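Local coordinates for protein aldehyde dehydrogenase (Staphylococcus aureus, PDB 6K10) that oxidises 4,4'-diaponeurosporen-4-al to 4,4'-diaponeurosporenoic acid with NAD+ in the biosynthesis of the carotenoid virulence factor staphyloxanthin, at residues A[292-295]-A[296-299]; A[302-305]-A[306-309]. The protein carries 1 engineered substitution. All coordinates share one frame; numbering follows the deposited sequence.

Contact 1. Residues A[292-295]-A[296-299]; sequences IVNL and KHYH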
loop_
_atom_site.group_PDB
_atom_site.type_symbol
_atom_site.label_atom_id
_atom_site.label_comp_id
_atom_site.label_asym_id
_atom_site.label_seq_id
_atom_site.Cartn_x
_atom_site.Cartn_y
_atom_site.Cartn_z
ATOM N N ILE A 292 8.156 31.868 10.643
ATOM C CA ILE A 292 8.323 31.226 9.342
ATOM C C ILE A 292 9.728 30.644 9.238
ATOM O O ILE A 292 10.696 31.207 9.762
ATOM C CB ILE A 292 8.025 32.232 8.211
ATOM C CG1 ILE A 292 6.670 32.906 8.448
ATOM C CG2 ILE A 292 8.023 31.541 6.858
ATOM C CD1 ILE A 292 5.514 31.929 8.615
ATOM N N VAL A 293 9.846 29.507 8.541
ATOM C CA VAL A 293 11.067 28.701 8.604
ATOM C C VAL A 293 12.275 29.475 8.084
ATOM O O VAL A 293 13.349 29.453 8.699
ATOM C CB VAL A 293 10.879 27.373 7.846
ATOM C CG1 VAL A 293 10.481 27.615 6.390
ATOM C CG2 VAL A 293 12.148 26.530 7.926
ATOM N N ASN A 294 12.135 30.157 6.948
ATOM C CA ASN A 294 13.266 30.842 6.338
ATOM C C ASN A 294 12.766 32.041 5.541
ATOM O O ASN A 294 11.562 32.288 5.434
ATOM C CB ASN A 294 14.101 29.878 5.479
ATOM C CG ASN A 294 13.371 29.397 4.230
ATOM O OD1 ASN A 294 12.204 29.720 4.000
ATOM N ND2 ASN A 294 14.066 28.611 3.416
ATOM N N LEU A 295 13.716 32.788 4.972
ATOM C CA LEU A 295 13.373 34.020 4.266
ATOM C C LEU A 295 12.628 33.749 2.967
ATOM O O LEU A 295 11.794 34.565 2.557
ATOM C CB LEU A 295 14.638 34.832 3.994
ATOM C CG LEU A 295 15.140 35.606 5.211
ATOM C CD1 LEU A 295 16.485 36.247 4.925
ATOM C CD2 LEU A 295 14.114 36.656 5.630
ATOM N N LYS A 296 12.912 32.626 2.303
ATOM C CA LYS A 296 12.206 32.310 1.065
ATOM C C LYS A 296 10.717 32.111 1.322
ATOM O O LYS A 296 9.873 32.690 0.631
ATOM C CB LYS A 296 12.810 31.068 0.409
ATOM C CG LYS A 296 12.022 30.572 -0.797
ATOM C CD LYS A 296 11.888 31.661 -1.850
ATOM C CE LYS A 296 11.225 31.139 -3.111
ATOM N NZ LYS A 296 11.008 32.227 -4.107
ATOM N N HIS A 297 10.375 31.294 2.321
ATOM C CA HIS A 297 8.966 31.081 2.636
ATOM C C HIS A 297 8.335 32.324 3.246
ATOM O O HIS A 297 7.142 32.575 3.041
ATOM C CB HIS A 297 8.810 29.884 3.572
ATOM C CG HIS A 297 8.858 28.562 2.872
ATOM N ND1 HIS A 297 7.875 28.148 1.998
ATOM C CD2 HIS A 297 9.771 27.564 2.912
ATOM C CE1 HIS A 297 8.180 26.950 1.532
ATOM N NE2 HIS A 297 9.325 26.573 2.072
ATOM N N TYR A 298 9.113 33.108 3.994
ATOM C CA TYR A 298 8.604 34.371 4.515
ATOM C C TYR A 298 8.196 35.301 3.378
ATOM O O TYR A 298 7.116 35.902 3.407
ATOM C CB TYR A 298 9.654 35.033 5.409
ATOM C CG TYR A 298 9.295 36.445 5.812
ATOM C CD1 TYR A 298 8.502 36.690 6.926
ATOM C CD2 TYR A 298 9.747 37.533 5.076
ATOM C CE1 TYR A 298 8.168 37.979 7.292
ATOM C CE2 TYR A 298 9.418 38.823 5.434
ATOM C CZ TYR A 298 8.629 39.041 6.542
ATOM O OH TYR A 298 8.305 40.328 6.896
ATOM N N HIS A 299 9.051 35.428 2.362
ATOM C CA HIS A 299 8.733 36.302 1.237
ATOM C C HIS A 299 7.623 35.721 0.372
ATOM O O HIS A 299 6.836 36.475 -0.211
ATOM C CB HIS A 299 9.989 36.558 0.405
ATOM C CG HIS A 299 10.972 37.468 1.071
ATOM N ND1 HIS A 299 12.335 37.265 1.012
ATOM C CD2 HIS A 299 10.790 38.588 1.809
ATOM C CE1 HIS A 299 12.949 38.219 1.687
ATOM N NE2 HIS A 299 12.035 39.035 2.180
#
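Asn-294 and His-297 meet at an asparagine N-cap, the motif that opens helix 295-307 of this aldehyde dehydrogenase. Among the polar contacts, the capping bond comes first: Asn-294 OD1 takes the backbone N-H of His-297 at 2.9 Å, nearly straight at 170°, with the donor tilted out of the plane of the side-chain amide. A chi1 of 68° sets CG between the backbone N and the carbonyl carbon, and this folds the amide back over the first turn. Asparagine suits the place because its short side chain offers an acceptor to an N-H of the first turn, for which the preceding chain, not yet helical, supplies no i-4 carbonyl bond. The regular helical pattern then begins at once, with Asn-294 O accepting from Tyr-298 N at 3.0 Å and Leu-295 O from His-299 N at 2.9 Å.

The imidazole of His-297 lies beside the capping amide: OD1 of Asn-294 is at the ring's edge, near its plane, 3.4 Å from His-297 CD2, while the amide and ring planes are 29° apart. His-297 ND1 is hydrogen-bonded to NE of Arg-300, three residues further along the helix, and His-299 NE2 bonds to Glu-320.

Apolar contacts close the buried side. Val-293 CG1 reaches His-297 CD2 at 3.6 Å, and beyond it the valine packs on Phe-121 and Thr-150. Ile-292, two residues ahead of the cap, turns its CB toward the helix; as a branched aliphatic residue it can cover the first turn with one methyl while it also packs on Ile-325 of strand 324-330. Tyr-298 packs on the same Ile-325, and Ile-292 CG1 lies at the edge of its ring. The methyl in question, Ile-292 CG2, rests 3.4 Å from Tyr-298 N and 4.1 Å from Tyr-298 CB.

Contact 2. Residues A[302-305]-A[306-309]; sequences TSLL and NSAQ
Ser-307 folds back onto the carbonyl of Leu-304 in the last turn of helix 295-307, a helix C-terminus where the i to i+4 pattern runs out. The tight part is polar and lies along the backbone. Asn-306 N bonds to Thr-302 O at 2.9 Å and Ser-307 N to Ser-303 O at 3.0 Å, both as in a regular alpha helix. Leu-304 O is gripped twice: Ala-308 N reaches it at 3.1 Å, and the hydroxyl OG of Ser-307 donates to it at 2.6 Å. With chi1 at 75°, OG stands between its own backbone N and carbonyl carbon, a rotation that brings it up to Leu-304 O; it meets the oxygen at a C=O...OG angle of 121°, well off the line of the carbonyl. Serine fits here because its hydroxyl is short enough to use a carbonyl three residues back.

Ala-308 is the first residue to leave helical backbone angles, and its N also makes a weak bond to Leu-305 O at 3.2 Å, bent to 127°. Its small methyl can sit against the helix end and still pack on Leu-330 of strand 324-330. Leu-304 and Leu-305 point away from 306-309 overall, and their buried side chains touch Ile-348, Leu-305 lying also on Ile-325 and Thr-328; leucine is the apt residue for this buried stripe.

The solvent side bears polar residues. Ser-307 is exposed although its hydroxyl is bonded; Asn-306 and Gln-309 are looser. Asn-306 holds CG anti to its N, which carries the amide away from the preceding turn, and Gln-309 extends outward likewise. What these two leave at the helix is mostly their CB atoms: Asn-306 CB is 3.5 Å from Ser-303 O, and Gln-309 CB is 3.8 Å from Leu-305 O.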
loop_
_atom_site.group_PDB
_atom_site.type_symbol
_atom_site.label_atom_id
_atom_site.label_comp_id
_atom_site.label_asym_id
_atom_site.label_seq_id
_atom_site.Cartn_x
_atom_site.Cartn_y
_atom_site.Cartn_z
ATOM N N THR A 302 4.605 36.924 2.427
ATOM C CA THR A 302 4.365 38.364 2.359
ATOM C C THR A 302 3.971 38.794 0.952
ATOM O O THR A 302 3.243 39.779 0.788
ATOM C CB THR A 302 5.592 39.152 2.827
ATOM O OG1 THR A 302 6.705 38.889 1.965
ATOM C CG2 THR A 302 5.955 38.784 4.259
ATOM N N SER A 303 4.438 38.074 -0.071
ATOM C CA SER A 303 3.933 38.309 -1.419
ATOM C C SER A 303 2.439 38.017 -1.492
ATOM O O SER A 303 1.679 38.769 -2.113
ATOM C CB SER A 303 4.703 37.455 -2.428
ATOM O OG SER A 303 4.344 37.787 -3.759
ATOM N N LEU A 304 1.997 36.933 -0.849
ATOM C CA LEU A 304 0.571 36.628 -0.801
ATOM C C LEU A 304 -0.193 37.684 -0.011
ATOM O O LEU A 304 -1.309 38.062 -0.388
ATOM C CB LEU A 304 0.356 35.238 -0.202
ATOM C CG LEU A 304 0.752 34.076 -1.117
ATOM C CD1 LEU A 304 0.931 32.791 -0.326
ATOM C CD2 LEU A 304 -0.296 33.887 -2.203
ATOM N N LEU A 305 0.387 38.166 1.094
ATOM C CA LEU A 305 -0.224 39.264 1.839
ATOM C C LEU A 305 -0.419 40.482 0.947
ATOM O O LEU A 305 -1.477 41.122 0.968
ATOM C CB LEU A 305 0.641 39.636 3.045
ATOM C CG LEU A 305 0.519 38.884 4.369
ATOM C CD1 LEU A 305 1.501 39.466 5.376
ATOM C CD2 LEU A 305 -0.901 38.957 4.906
ATOM N N ASN A 306 0.605 40.822 0.162
ATOM C CA ASN A 306 0.511 41.969 -0.734
ATOM C C ASN A 306 -0.590 41.770 -1.768
ATOM O O ASN A 306 -1.306 42.718 -2.113
ATOM C CB ASN A 306 1.860 42.206 -1.413
ATOM C CG ASN A 306 1.832 43.376 -2.373
ATOM O OD1 ASN A 306 1.902 44.534 -1.962
ATOM N ND2 ASN A 306 1.734 43.080 -3.663
ATOM N N SER A 307 -0.748 40.541 -2.266
ATOM C CA SER A 307 -1.790 40.260 -3.249
ATOM C C SER A 307 -3.186 40.415 -2.660
ATOM O O SER A 307 -4.117 40.811 -3.370
ATOM C CB SER A 307 -1.615 38.849 -3.811
ATOM O OG SER A 307 -2.034 37.873 -2.871
ATOM N N ALA A 308 -3.353 40.108 -1.373
ATOM C CA ALA A 308 -4.651 40.143 -0.713
ATOM C C ALA A 308 -4.814 41.361 0.190
ATOM O O ALA A 308 -5.636 41.336 1.113
ATOM C CB ALA A 308 -4.859 38.862 0.093
ATOM N N GLN A 309 -4.061 42.430 -0.076
ATOM C CA GLN A 309 -3.980 43.553 0.853
ATOM C C GLN A 309 -5.338 44.214 1.066
ATOM O O GLN A 309 -5.683 44.586 2.194
ATOM C CB GLN A 309 -2.949 44.556 0.338
ATOM C CG GLN A 309 -3.172 45.989 0.764
ATOM C CD GLN A 309 -1.924 46.830 0.597
ATOM O OE1 GLN A 309 -1.411 47.402 1.560
ATOM N NE2 GLN A 309 -1.415 46.888 -0.632
#

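Both contacts belong to helix 295-307, contact 1 at its start and contact 2 at its end, the latter further from the chain's centre (about 29 Å against 22 Å, between centres). In each, apolar residues are buried against strand 324-330 (Ile-292 and Tyr-298; Leu-305 and Ala-308), while the polar ones are largely exposed; Ile-325 touches both. Their polar chemistry is complementary: at 292-299 a side-chain acceptor serves a backbone N-H, whereas at 302-309 a side-chain hydroxyl serves a backbone carbonyl. Contact 1 brings in tyrosine and histidine rings and the loop residue Phe-121; contact 2 relies on leucines that also reach strand 348-354. Thr-302 OG1 spans the gap with weak bonds to the carbonyls of Tyr-298 and His-299.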